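Local coordinates for protein putative ATP binding component of ABC-transporter (Escherichia coli, PDB 2R5O) that probably serves as the ATP-binding component of an ABC transporter exporting O-antigen polysaccharide, of which this is the carbohydrate-binding C-terminal domain, at residues I93-L96 with D97-L101. Residues are numbered along the deposited sequence; the frame is centred on the assembly and turned at random.
Sequences IKTL and DGLFL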
ATOM      1  N   ILE A  93      -0.073  -4.643  10.902  1.00 13.95           N
ATOM      2  CA  ILE A  93       0.465  -5.524   9.878  1.00 14.44           C
ATOM      3  C   ILE A  93       1.886  -5.056   9.587  1.00 14.21           C
ATOM      4  O   ILE A  93       2.111  -3.874   9.311  1.00 14.60           O
ATOM      5  CB  ILE A  93      -0.397  -5.524   8.606  1.00 15.14           C
ATOM      6  CG1 ILE A  93      -1.849  -5.941   8.918  1.00 16.17           C
ATOM      7  CG2 ILE A  93       0.223  -6.437   7.550  1.00 15.55           C
ATOM      8  CD1 ILE A  93      -2.796  -5.833   7.732  1.00 16.98           C
ATOM      9  N   LYS A  94       2.813  -6.007   9.613  1.00 14.67           N
ATOM     10  CA  LYS A  94       4.235  -5.725   9.453  1.00 15.45           C
ATOM     11  C   LYS A  94       4.855  -6.761   8.527  1.00 15.77           C
ATOM     12  O   LYS A  94       4.331  -7.863   8.353  1.00 15.68           O
ATOM     13  CB  LYS A  94       4.947  -5.743  10.813  1.00 16.13           C
ATOM     14  CG  LYS A  94       4.321  -4.787  11.830  1.00 17.44           C
ATOM     15  CD  LYS A  94       5.006  -4.735  13.215  1.00 20.23           C
ATOM     16  CE  LYS A  94       6.300  -3.981  13.176  1.00 21.25           C
ATOM     17  NZ  LYS A  94       6.788  -3.780  14.574  1.00 20.00           N
ATOM     18  N   THR A  95       5.976  -6.406   7.907  1.00 15.90           N
ATOM     19  CA  THR A  95       6.772  -7.397   7.181  1.00 17.29           C
ATOM     20  C   THR A  95       7.555  -8.232   8.192  1.00 18.39           C
ATOM     21  O   THR A  95       7.656  -7.895   9.369  1.00 18.21           O
ATOM     22  CB  THR A  95       7.809  -6.756   6.240  1.00 16.82           C
ATOM     23  OG1 THR A  95       8.784  -6.073   7.023  1.00 17.90           O
ATOM     24  CG2 THR A  95       7.152  -5.829   5.201  1.00 17.32           C
ATOM     25  N   LEU A  96       8.197  -9.296   7.711  1.00 19.41           N
ATOM     26  CA  LEU A  96       9.076 -10.126   8.564  1.00 20.12           C
ATOM     27  C   LEU A  96      10.271  -9.378   9.105  1.00 21.40           C
ATOM     28  O   LEU A  96      10.696  -9.677  10.209  1.00 22.22           O
ATOM     29  CB  LEU A  96       9.547 -11.379   7.820  0.65 20.16           C
ATOM     30  CG  LEU A  96       8.436 -12.296   7.296  0.65 18.90           C
ATOM     31  CD1 LEU A  96       9.087 -13.480   6.590  0.65 21.04           C
ATOM     32  CD2 LEU A  96       7.547 -12.782   8.449  0.65 21.33           C
ATOM     33  N   ASP A  97      10.809  -8.416   8.358  1.00 22.03           N
ATOM     34  CA  ASP A  97      11.968  -7.634   8.830  1.00 22.80           C
ATOM     35  C   ASP A  97      11.605  -6.367   9.614  1.00 22.22           C
ATOM     36  O   ASP A  97      12.477  -5.541   9.917  1.00 22.82           O
ATOM     37  CB  ASP A  97      12.968  -7.357   7.690  0.65 23.25           C
ATOM     38  CG  ASP A  97      12.311  -6.920   6.399  0.65 25.13           C
ATOM     39  OD1 ASP A  97      11.093  -6.661   6.382  0.65 28.35           O
ATOM     40  OD2 ASP A  97      13.025  -6.840   5.378  0.65 28.67           O
ATOM     41  N   GLY A  98      10.315  -6.227   9.936  1.00 22.06           N
ATOM     42  CA  GLY A  98       9.849  -5.253  10.906  1.00 21.96           C
ATOM     43  C   GLY A  98       9.335  -3.959  10.332  1.00 20.97           C
ATOM     44  O   GLY A  98       9.094  -3.015  11.089  1.00 21.64           O
ATOM     45  N   LEU A  99       9.162  -3.897   9.009  1.00 19.61           N
ATOM     46  CA  LEU A  99       8.593  -2.705   8.392  1.00 18.65           C
ATOM     47  C   LEU A  99       7.114  -2.635   8.750  1.00 17.65           C
ATOM     48  O   LEU A  99       6.369  -3.584   8.548  1.00 17.78           O
ATOM     49  CB  LEU A  99       8.783  -2.708   6.872  1.00 18.64           C
ATOM     50  CG  LEU A  99       8.154  -1.548   6.089  1.00 20.54           C
ATOM     51  CD1 LEU A  99       8.833  -0.231   6.428  1.00 22.54           C
ATOM     52  CD2 LEU A  99       8.202  -1.812   4.598  1.00 20.85           C
ATOM     53  N   PHE A 100       6.710  -1.507   9.317  1.00 16.23           N
ATOM     54  CA  PHE A 100       5.339  -1.321   9.763  1.00 16.41           C
ATOM     55  C   PHE A 100       4.555  -0.880   8.564  1.00 15.72           C
ATOM     56  O   PHE A 100       4.709   0.227   8.058  1.00 16.84           O
ATOM     57  CB  PHE A 100       5.354  -0.263  10.880  1.00 16.65           C
ATOM     58  CG  PHE A 100       4.047   0.017  11.557  1.00 15.96           C
ATOM     59  CD1 PHE A 100       3.944   1.193  12.262  1.00 16.20           C
ATOM     60  CD2 PHE A 100       2.965  -0.847  11.543  1.00 16.67           C
ATOM     61  CE1 PHE A 100       2.785   1.516  12.907  1.00 15.13           C
ATOM     62  CE2 PHE A 100       1.809  -0.525  12.194  1.00 15.87           C
ATOM     63  CZ  PHE A 100       1.720   0.640  12.883  1.00 15.31           C
ATOM     64  N   LEU A 101       3.693  -1.773   8.077  1.00 14.98           N
ATOM     65  CA  LEU A 101       2.934  -1.537   6.839  1.00 15.30           C
ATOM     66  C   LEU A 101       1.638  -0.789   7.075  1.00 14.55           C
ATOM     67  O   LEU A 101       1.326   0.152   6.335  1.00 15.50           O
ATOM     68  CB  LEU A 101       2.654  -2.837   6.106  1.00 15.91           C
ATOM     69  CG  LEU A 101       3.896  -3.556   5.589  1.00 15.35           C
ATOM     70  CD1 LEU A 101       3.523  -4.978   5.150  1.00 17.06           C
ATOM     71  CD2 LEU A 101       4.493  -2.779   4.457  1.00 18.37           C
TER
HETATM   72  O   HOH W   1       8.356  -1.046  13.586  1.00 33.67           O
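D97 turns its carboxylate back toward T95: in one of its two modelled conformers, with CG held between the backbone N and the carbonyl carbon (chi1 44°), OD1 lies a very short 2.5 Å from T95 OG1, so the length and strength of this hydrogen bond are doubtful. At G98 the chain closes the type I turn T95-G98. G98 N donates to T95 O at 3.2 Å, meeting that carbonyl from well above its plane, and a positive phi of 97° suits a residue without a side chain. The carbonyl O of G98 takes a hydrogen bond from a water that is also weakly held by K94 NZ; the lysine, bent at chi3, has its stronger partner in Y161. L99 grips T95 twice. L99 N donates to T95 OG1 (3.0 Å), the same oxygen that meets D97; L99 O receives T95 N at 2.9 Å. F100 pairs with K94 as an antiparallel non-hydrogen-bonded pair, both side chains on the same sheet face. The ring edge at CD2 lies near I93 O, and K94 CG approaches the ring obliquely. L101 N resumes the ladder by donating to I93 O (2.9 Å). The L101 side chain meets T95 at about a right angle, CD1 lying 3.7 Å from T95 CG2, and V177 of both subunits adds to this apolar cluster. L99 packs on L99 of the second subunit, and F100 and L101 extend backbone hydrogen bonds to it. The whole is a tight beta hairpin joining strands 84-95 and 100-105 of the immunoglobulin-like domain, its type I turn held through the T95 carbonyl and hydroxyl and its returning strand set at the dimer interface.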